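L-ribulose 3-epimerase (Methylomonas sp. DH-1, PDB 7CJ6) catalyses the manganese-dependent epimerisation of ketoses at C3, most actively L-ribulose, and also interconverts D-allulose and D-fructose. Local coordinates at residues G121-E126 with E158-N163. Residues are numbered along the deposited sequence; the frame is centred on the assembly and turned at random.
Sequences GPASRE and ETNIMN. With PSJ (D-psicose), chain D.
Asn160 reaches the loop ahead of helix 125-143 through its amide, ND2 donating to Gly121 O at 2.9 Å. The bond is nearly straight, 163° at the hydrogen, and lies in both the carbonyl plane and the amide plane. With CG set between the backbone N and the carbonyl carbon (chi1 63°), the carboxamide is carried out to Gly121 while OD1 lies against the methyl of Ala123, 3.7 Å from CB. A water between the loops bonds to Asn160 O; its 2.5 Å approach to Ala123 N is unusually short, so that half of the bridge is doubtful. Next to OD1, CD1 of Ile161 meets Ala123 CB at 3.8 Å, a small apolar touch. Replacing Asn160 by a leucine would probably leave Gly121 O without this donor, the direct hydrogen bond between the two loops being lost. Within 158-163, Thr159 OG1 accepts from Ile161 N, forming an ST turn, and Asn163 ND2 donates to Thr159 O. Trp264 of the second subunit packs on Asn160. At the inner end, Glu158 extends its carboxylate to the sugar, OE1 accepting from PSJ O1 at 2.5 Å. The contact thus joins the loops after the fourth and fifth strands of a TIM barrel, the second of which reaches the ketose site.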
loop_
_atom_site.group_PDB
_atom_site.type_symbol
_atom_site.label_atom_id
_atom_site.label_comp_id
_atom_site.label_asym_id
_atom_site.label_seq_id
_atom_site.Cartn_x
_atom_site.Cartn_y
_atom_site.Cartn_z
ATOM N N GLY A 121 -6.576 10.981 7.788
ATOM C CA GLY A 121 -6.609 10.721 9.240
ATOM C C GLY A 121 -7.430 9.484 9.585
ATOM O O GLY A 121 -8.153 8.948 8.745
ATOM N N PRO A 122 -7.358 9.011 10.848
ATOM C CA PRO A 122 -8.052 7.792 11.246
ATOM C C PRO A 122 -9.568 8.020 11.323
ATOM O O PRO A 122 -9.998 9.161 11.455
ATOM C CB PRO A 122 -7.459 7.471 12.625
ATOM C CG PRO A 122 -7.049 8.824 13.171
ATOM C CD PRO A 122 -6.635 9.642 11.963
ATOM N N ALA A 123 -10.328 6.930 11.221
ATOM C CA ALA A 123 -11.801 6.909 11.360
ATOM C C ALA A 123 -12.158 7.147 12.828
ATOM O O ALA A 123 -11.533 6.517 13.707
ATOM C CB ALA A 123 -12.356 5.597 10.868
ATOM N N SER A 124 -13.107 8.050 13.069
ATOM C CA SER A 124 -13.745 8.280 14.388
ATOM C C SER A 124 -14.728 7.142 14.673
ATOM O O SER A 124 -15.011 6.353 13.754
ATOM C CB SER A 124 -14.447 9.604 14.413
ATOM O OG SER A 124 -15.592 9.568 13.571
ATOM N N ARG A 125 -15.248 7.079 15.895
ATOM C CA ARG A 125 -16.328 6.130 16.270
ATOM C C ARG A 125 -17.566 6.412 15.412
ATOM O O ARG A 125 -18.230 5.441 14.990
ATOM C CB ARG A 125 -16.618 6.241 17.767
ATOM C CG ARG A 125 -16.146 5.027 18.544
ATOM C CD ARG A 125 -15.232 5.363 19.699
ATOM N NE ARG A 125 -15.121 4.198 20.557
ATOM C CZ ARG A 125 -15.455 4.179 21.837
ATOM N NH1 ARG A 125 -15.332 3.063 22.529
ATOM N NH2 ARG A 125 -15.890 5.274 22.432
ATOM N N GLU A 126 -17.843 7.692 15.148
ATOM C CA GLU A 126 -19.003 8.140 14.340
ATOM C C GLU A 126 -18.839 7.637 12.901
ATOM O O GLU A 126 -19.832 7.178 12.320
ATOM C CB GLU A 126 -19.132 9.667 14.359
ATOM C CG GLU A 126 -19.511 10.232 15.717
ATOM C CD GLU A 126 -18.409 10.229 16.767
ATOM O OE1 GLU A 126 -17.224 10.286 16.392
ATOM O OE2 GLU A 126 -18.742 10.165 17.964
ATOM N N GLU A 158 -6.362 2.806 1.182
ATOM C CA GLU A 158 -7.622 2.655 0.402
ATOM C C GLU A 158 -8.844 2.725 1.327
ATOM O O GLU A 158 -9.948 2.993 0.818
ATOM C CB GLU A 158 -7.587 1.356 -0.412
ATOM C CG GLU A 158 -6.505 1.348 -1.482
ATOM C CD GLU A 158 -6.692 0.368 -2.629
ATOM O OE1 GLU A 158 -7.842 -0.052 -2.883
ATOM O OE2 GLU A 158 -5.680 0.029 -3.273
ATOM N N THR A 159 -8.667 2.486 2.629
ATOM C CA THR A 159 -9.705 2.740 3.659
ATOM C C THR A 159 -9.058 2.908 5.033
ATOM O O THR A 159 -7.961 2.338 5.255
ATOM C CB THR A 159 -10.745 1.620 3.745
ATOM O OG1 THR A 159 -11.773 2.121 4.601
ATOM C CG2 THR A 159 -10.184 0.322 4.285
ATOM N N ASN A 160 -9.734 3.646 5.917
ATOM C CA ASN A 160 -9.344 3.777 7.343
ATOM C C ASN A 160 -10.332 2.999 8.227
ATOM O O ASN A 160 -10.187 3.071 9.452
ATOM C CB ASN A 160 -9.215 5.245 7.752
ATOM C CG ASN A 160 -10.504 6.031 7.656
ATOM O OD1 ASN A 160 -11.551 5.496 7.296
ATOM N ND2 ASN A 160 -10.435 7.313 7.980
ATOM N N ILE A 161 -11.285 2.271 7.637
ATOM C CA ILE A 161 -12.407 1.641 8.393
ATOM C C ILE A 161 -12.017 0.219 8.819
ATOM O O ILE A 161 -12.235 -0.120 9.997
ATOM C CB ILE A 161 -13.715 1.665 7.578
ATOM C CG1 ILE A 161 -14.268 3.087 7.479
ATOM C CG2 ILE A 161 -14.744 0.719 8.178
ATOM C CD1 ILE A 161 -14.794 3.614 8.793
ATOM N N MET A 162 -11.467 -0.577 7.906
ATOM C CA MET A 162 -11.069 -1.982 8.195
ATOM C C MET A 162 -10.031 -2.446 7.171
ATOM O O MET A 162 -10.313 -2.375 5.958
ATOM C CB MET A 162 -12.285 -2.910 8.166
ATOM C CG MET A 162 -13.169 -2.690 6.963
ATOM S SD MET A 162 -14.764 -3.532 7.102
ATOM C CE MET A 162 -14.724 -4.450 5.566
ATOM N N ASN A 163 -8.879 -2.912 7.658
ATOM C CA ASN A 163 -7.686 -3.225 6.831
ATOM C C ASN A 163 -7.378 -4.726 6.906
ATOM O O ASN A 163 -6.539 -5.179 6.119
ATOM C CB ASN A 163 -6.482 -2.385 7.260
ATOM C CG ASN A 163 -6.703 -0.904 7.038
ATOM O OD1 ASN A 163 -6.304 -0.089 7.860
ATOM N ND2 ASN A 163 -7.344 -0.545 5.940
HETATM C C1 PSJ D . -9.509 -1.760 -5.098
HETATM O O1 PSJ D . -8.141 -1.773 -4.680
HETATM C C2 PSJ D . -10.026 -3.171 -5.067
HETATM O O2 PSJ D . -9.271 -4.042 -4.740
HETATM C C3 PSJ D . -11.460 -3.456 -5.400
HETATM O O3 PSJ D . -11.581 -4.590 -6.255
HETATM C C4 PSJ D . -12.012 -2.206 -6.055
HETATM O O4 PSJ D . -12.140 -1.242 -5.016
HETATM C C5 PSJ D . -13.360 -2.390 -6.738
HETATM O O5 PSJ D . -13.756 -3.767 -6.669
HETATM C C6 PSJ D . -13.287 -1.928 -8.194
HETATM O O6 PSJ D . -14.597 -1.895 -8.786
HETATM O O HOH W 1 -8.930 4.855 11.060
#